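Local coordinates for possible protein of nuclear scaffold (Encephalitozoon cuniculi, PDB 3KAE) that forms, through its tetratricopeptide-repeat N-terminal domain, a homodimer as the Cdc27 subunit of the anaphase-promoting complex (APC/C), at the interface of chains A and B. Coordinates in Å, arbitrary orientation; residue numbers count along the deposited sequence, not the author numbering. Chains: chain A/B, Possible protein of nuclear scaffold.

Contact 1: the interface of chains A and B. Residues chain A 11-12, 14-15, 17; chain B 112, 115.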
loop_
_atom_site.group_PDB
_atom_site.type_symbol
_atom_site.label_atom_id
_atom_site.label_comp_id
_atom_site.label_asym_id
_atom_site.label_seq_id
_atom_site.Cartn_x
_atom_site.Cartn_y
_atom_site.Cartn_z
ATOM N N LYS A 11 -11.116 4.931 6.458
ATOM C CA LYS A 11 -11.451 3.603 6.937
ATOM C C LYS A 11 -11.176 2.557 5.869
ATOM O O LYS A 11 -10.715 1.459 6.178
ATOM C CB LYS A 11 -12.869 3.529 7.490
ATOM C CG LYS A 11 -13.118 2.261 8.299
ATOM C CD LYS A 11 -14.526 2.198 8.868
ATOM C CE LYS A 11 -14.717 3.179 10.000
ATOM N NZ LYS A 11 -16.093 3.081 10.562
ATOM N N SER A 12 -11.408 2.909 4.606
ATOM C CA SER A 12 -11.240 1.940 3.521
ATOM C C SER A 12 -9.759 1.682 3.228
ATOM O O SER A 12 -9.357 0.591 2.780
ATOM C CB SER A 12 -11.967 2.401 2.237
ATOM O OG SER A 12 -13.322 2.686 2.505
ATOM N N ARG A 14 -7.285 2.004 5.564
ATOM C CA ARG A 14 -6.961 1.143 6.685
ATOM C C ARG A 14 -7.387 -0.307 6.482
ATOM O O ARG A 14 -6.736 -1.208 6.988
ATOM C CB ARG A 14 -7.527 1.721 7.984
ATOM C CG ARG A 14 -7.768 0.693 9.065
ATOM C CD ARG A 14 -7.868 1.345 10.442
ATOM N NE ARG A 14 -9.143 2.025 10.663
ATOM C CZ ARG A 14 -10.110 1.585 11.467
ATOM N NH1 ARG A 14 -9.963 0.453 12.139
ATOM N NH2 ARG A 14 -11.230 2.283 11.599
ATOM N N TYR A 15 -8.451 -0.555 5.716
ATOM C CA TYR A 15 -8.833 -1.951 5.461
ATOM C C TYR A 15 -8.272 -2.459 4.154
ATOM O O TYR A 15 -8.497 -3.609 3.779
ATOM C CB TYR A 15 -10.349 -2.159 5.565
ATOM C CG TYR A 15 -10.844 -2.221 6.994
ATOM C CD1 TYR A 15 -11.170 -1.065 7.690
ATOM C CD2 TYR A 15 -10.971 -3.441 7.651
ATOM C CE1 TYR A 15 -11.612 -1.121 9.007
ATOM C CE2 TYR A 15 -11.425 -3.509 8.968
ATOM C CZ TYR A 15 -11.736 -2.345 9.631
ATOM O OH TYR A 15 -12.177 -2.405 10.925
ATOM N N ASP A 17 -9.246 -1.750 1.398
ATOM C CA ASP A 17 -10.331 -1.770 0.439
ATOM C C ASP A 17 -10.175 -0.535 -0.442
ATOM O O ASP A 17 -10.770 0.516 -0.193
ATOM C CB ASP A 17 -11.672 -1.734 1.171
ATOM C CG ASP A 17 -12.859 -1.757 0.222
ATOM O OD1 ASP A 17 -12.645 -2.009 -0.987
ATOM O OD2 ASP A 17 -13.992 -1.521 0.699
ATOM N N ASP B 112 -16.321 -3.457 12.742
ATOM C CA ASP B 112 -16.417 -3.057 11.341
ATOM C C ASP B 112 -16.649 -4.280 10.436
ATOM O O ASP B 112 -15.848 -4.585 9.558
ATOM C CB ASP B 112 -15.149 -2.302 10.929
ATOM C CG ASP B 112 -14.912 -1.062 11.774
ATOM O OD1 ASP B 112 -15.892 -0.517 12.323
ATOM O OD2 ASP B 112 -13.747 -0.627 11.893
ATOM N N PHE B 115 -16.502 -4.827 6.290
ATOM C CA PHE B 115 -15.242 -5.204 5.642
ATOM C C PHE B 115 -14.976 -6.712 5.594
ATOM O O PHE B 115 -14.474 -7.213 4.593
ATOM C CB PHE B 115 -14.080 -4.461 6.303
ATOM C CG PHE B 115 -14.109 -2.995 6.052
ATOM C CD1 PHE B 115 -13.659 -2.483 4.842
ATOM C CD2 PHE B 115 -14.637 -2.133 6.992
ATOM C CE1 PHE B 115 -13.697 -1.133 4.602
ATOM C CE2 PHE B 115 -14.702 -0.779 6.746
ATOM C CZ PHE B 115 -14.220 -0.278 5.555
#

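Contact 2: the interface of chains A and B. Residues chain A 8, 17, 19-20, 23-24; chain B 115, 145-147.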
loop_
_atom_site.group_PDB
_atom_site.type_symbol
_atom_site.label_atom_id
_atom_site.label_comp_id
_atom_site.label_asym_id
_atom_site.label_seq_id
_atom_site.Cartn_x
_atom_site.Cartn_y
_atom_site.Cartn_z
ATOM N N LYS A 8 -14.804 7.761 5.841
ATOM C CA LYS A 8 -15.061 6.496 5.176
ATOM C C LYS A 8 -13.898 6.085 4.275
ATOM O O LYS A 8 -13.580 4.904 4.144
ATOM C CB LYS A 8 -16.361 6.563 4.353
ATOM C CG LYS A 8 -17.634 6.545 5.190
ATOM C CD LYS A 8 -18.814 5.967 4.407
ATOM C CE LYS A 8 -18.545 4.519 3.981
ATOM N NZ LYS A 8 -19.615 3.963 3.106
ATOM N N ASP A 17 -9.246 -1.750 1.398
ATOM C CA ASP A 17 -10.331 -1.770 0.439
ATOM C C ASP A 17 -10.175 -0.535 -0.442
ATOM O O ASP A 17 -10.770 0.516 -0.193
ATOM C CB ASP A 17 -11.672 -1.734 1.171
ATOM C CG ASP A 17 -12.859 -1.757 0.222
ATOM O OD1 ASP A 17 -12.645 -2.009 -0.987
ATOM O OD2 ASP A 17 -13.992 -1.521 0.699
ATOM N N GLU A 19 -10.627 -0.091 -3.893
ATOM C CA GLU A 19 -11.726 0.182 -4.832
ATOM C C GLU A 19 -12.757 1.124 -4.212
ATOM O O GLU A 19 -13.090 2.143 -4.790
ATOM C CB GLU A 19 -12.382 -1.107 -5.285
ATOM C CG GLU A 19 -11.458 -2.018 -6.090
ATOM C CD GLU A 19 -10.826 -1.321 -7.295
ATOM O OE1 GLU A 19 -11.279 -0.218 -7.677
ATOM O OE2 GLU A 19 -9.872 -1.886 -7.874
ATOM N N THR A 20 -13.187 0.821 -2.991
ATOM C CA THR A 20 -14.101 1.713 -2.296
ATOM C C THR A 20 -13.526 3.113 -2.139
ATOM O O THR A 20 -14.223 4.109 -2.338
ATOM C CB THR A 20 -14.491 1.147 -0.927
ATOM O OG1 THR A 20 -15.143 -0.105 -1.119
ATOM C CG2 THR A 20 -15.413 2.096 -0.158
ATOM N N PHE A 23 -13.537 4.938 -5.462
ATOM C CA PHE A 23 -14.902 5.356 -5.743
ATOM C C PHE A 23 -15.339 6.536 -4.880
ATOM O O PHE A 23 -15.792 7.553 -5.408
ATOM C CB PHE A 23 -15.887 4.193 -5.561
ATOM C CG PHE A 23 -17.292 4.537 -5.950
ATOM C CD1 PHE A 23 -18.131 5.205 -5.069
ATOM C CD2 PHE A 23 -17.764 4.231 -7.209
ATOM C CE1 PHE A 23 -19.418 5.540 -5.428
ATOM C CE2 PHE A 23 -19.053 4.550 -7.570
ATOM C CZ PHE A 23 -19.881 5.206 -6.677
ATOM N N LEU A 24 -15.204 6.406 -3.562
ATOM C CA LEU A 24 -15.578 7.492 -2.668
ATOM C C LEU A 24 -14.765 8.755 -2.941
ATOM O O LEU A 24 -15.228 9.876 -2.719
ATOM C CB LEU A 24 -15.419 7.070 -1.219
ATOM C CG LEU A 24 -16.386 6.009 -0.700
ATOM C CD1 LEU A 24 -16.072 5.753 0.771
ATOM C CD2 LEU A 24 -17.843 6.443 -0.889
ATOM N N PHE B 115 -16.502 -4.827 6.290
ATOM C CA PHE B 115 -15.242 -5.204 5.642
ATOM C C PHE B 115 -14.976 -6.712 5.594
ATOM O O PHE B 115 -14.474 -7.213 4.593
ATOM C CB PHE B 115 -14.080 -4.461 6.303
ATOM C CG PHE B 115 -14.109 -2.995 6.052
ATOM C CD1 PHE B 115 -13.659 -2.483 4.842
ATOM C CD2 PHE B 115 -14.637 -2.133 6.992
ATOM C CE1 PHE B 115 -13.697 -1.133 4.602
ATOM C CE2 PHE B 115 -14.702 -0.779 6.746
ATOM C CZ PHE B 115 -14.220 -0.278 5.555
ATOM N N PHE B 145 -22.084 1.115 2.916
ATOM C CA PHE B 145 -21.670 1.100 1.517
ATOM C C PHE B 145 -20.205 0.673 1.392
ATOM O O PHE B 145 -19.328 1.304 1.957
ATOM C CB PHE B 145 -21.853 2.486 0.870
ATOM C CG PHE B 145 -21.300 2.582 -0.536
ATOM C CD1 PHE B 145 -19.933 2.673 -0.759
ATOM C CD2 PHE B 145 -22.147 2.589 -1.639
ATOM C CE1 PHE B 145 -19.418 2.748 -2.047
ATOM C CE2 PHE B 145 -21.631 2.680 -2.927
ATOM C CZ PHE B 145 -20.254 2.752 -3.124
ATOM N N LEU B 146 -19.965 -0.395 0.643
ATOM C CA LEU B 146 -18.635 -0.724 0.172
ATOM C C LEU B 146 -18.761 -1.083 -1.299
ATOM O O LEU B 146 -19.824 -1.524 -1.749
ATOM C CB LEU B 146 -18.011 -1.889 0.958
ATOM C CG LEU B 146 -17.796 -1.683 2.470
ATOM C CD1 LEU B 146 -17.249 -2.921 3.086
ATOM C CD2 LEU B 146 -16.895 -0.494 2.792
ATOM N N PHE B 147 -17.675 -0.890 -2.037
ATOM C CA PHE B 147 -17.661 -1.014 -3.483
ATOM C C PHE B 147 -17.945 -2.406 -4.004
ATOM O O PHE B 147 -18.705 -2.563 -4.964
ATOM C CB PHE B 147 -16.332 -0.521 -4.047
ATOM C CG PHE B 147 -16.197 -0.696 -5.537
ATOM C CD1 PHE B 147 -15.584 -1.831 -6.069
ATOM C CD2 PHE B 147 -16.663 0.285 -6.407
ATOM C CE1 PHE B 147 -15.450 -1.984 -7.444
ATOM C CE2 PHE B 147 -16.525 0.147 -7.782
ATOM C CZ PHE B 147 -15.924 -0.990 -8.301
#

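Contact 1: the interface of chains A and B
The rings of A:Tyr15 and B:Phe115 lie face to face across the dimer interface, their centroids 3.9 Å apart and their planes within 5° of parallel. The overlap is displaced: CD2 of B:Phe115 sits over the centre of the tyrosine ring, whereas CG of A:Tyr15 falls toward the rim of the phenylalanine. A:Tyr15 CB approaches B:Phe115 CD1 at 3.4 Å and carries the contact past the ring. With CG of A:Tyr15 anti to its own carbonyl carbon (chi1 -77°), the ring is laid flat over the phenylalanine, its long axis across that side chain, and the hydroxyl ends at B:Asp112. The edge of the tyrosine ring meets A:Lys11 O in plane.

Further apolar packing comes from the aliphatic part of A:Lys11, whose CD lies 3.7 Å from B:Phe115 CE2. A:Asp17 CB touches the far rim, 4.0 Å from B:Phe115 CE1, its carboxylate plane nearly perpendicular to the ring.

Polar contact gathers on B:Asp112. The phenol OH of A:Tyr15 donates to B:Asp112 OD2 at 2.6 Å, meeting the lone pair of OD2 that points away from OD1. A long salt bridge runs from A:Arg14 NH2 to B:Asp112 OD2 at 3.9 Å, while A:Lys11 NZ stands near OD1 without contact; the two positive groups would probably stabilise the carboxylate's negative charge.

This patch of the homodimer fixes the end of A helix 5-14 against the start of B helix 113-126 by a stack capped with a hydrogen bond.

Contact 2: the interface of chains A and B
The B:Phe147 ring lies alongside the start of A helix 18-28: A:Glu19 CB lies over one face toward CD1, whereas A:Phe23 CB lies beyond the CD2 edge, raised toward that same face. B:Phe147 CD1 meets A:Glu19 CB at 3.4 Å, while B:Phe147 CD2 faces A:Phe23 CB at 4.1 Å. The tip of B:Phe145, CZ, lies over the rim of the A:Phe23 ring, 3.7 Å from A:Phe23 CE1; the side chains run at about a right angle, though the rings themselves are tilted only moderately. CG of A:Phe23 is anti to the backbone N (chi1 -175°), which swings the ring out from its helix toward B:Phe145. CD2 of A:Leu24 adds a looser touch at B:Phe145 CE1. One face of the B:Phe115 ring is covered within its own chain by the methyl CD1 of B:Leu146; the other methyl, CD2, approaches A:Asp17 OD2 at 3.7 Å.

Between these apolar groups runs a short polar relay. The backbone N of B:Phe147, at the first residue of helix 147-155, donates to the A:Thr20 hydroxyl OG1 at 2.8 Å in a nearly straight bond, 167° at H. A:Thr20 OG1 in turn donates to A:Asp17 OD2 at 2.6 Å, meeting the oxygen from above the carboxylate plane. A:Asp17 probably fixes the rotation of the hydroxyl, leaving a lone pair of OG1 for the N-H of B:Phe147. A negative carboxylate near the N-terminus of B helix 147-155 would probably also be stabilised by the helix dipole.

At the other end, the amine NZ of A:Lys8 donates to the backbone carbonyl B:Phe145 O at 2.9 Å, in the carbonyl plane on a lone pair, although this lysine is poorly ordered.

The site seats the B segment 145-147 on the first two helices of chain A, joining aromatic packing to a helix-start hydrogen bond in the homodimer.

Contact 1 and contact 2 are neighbouring parts of one interface, the centres of their C-alpha atoms about 8 Å apart. They share A:Asp17, in the turn between A helices 5-14 and 18-28, and B:Phe115 from helix 113-126. Contact 1 engages mainly the first of those A helices and the turn after it, contact 2 mainly the second, with A:Lys8 reaching in from the first. Together they set the N-terminal helical pair of one chain against two separate stretches of the other. The two-fold symmetry repeats both with the chains exchanged, so the N-terminal helices of each chain pack on the other.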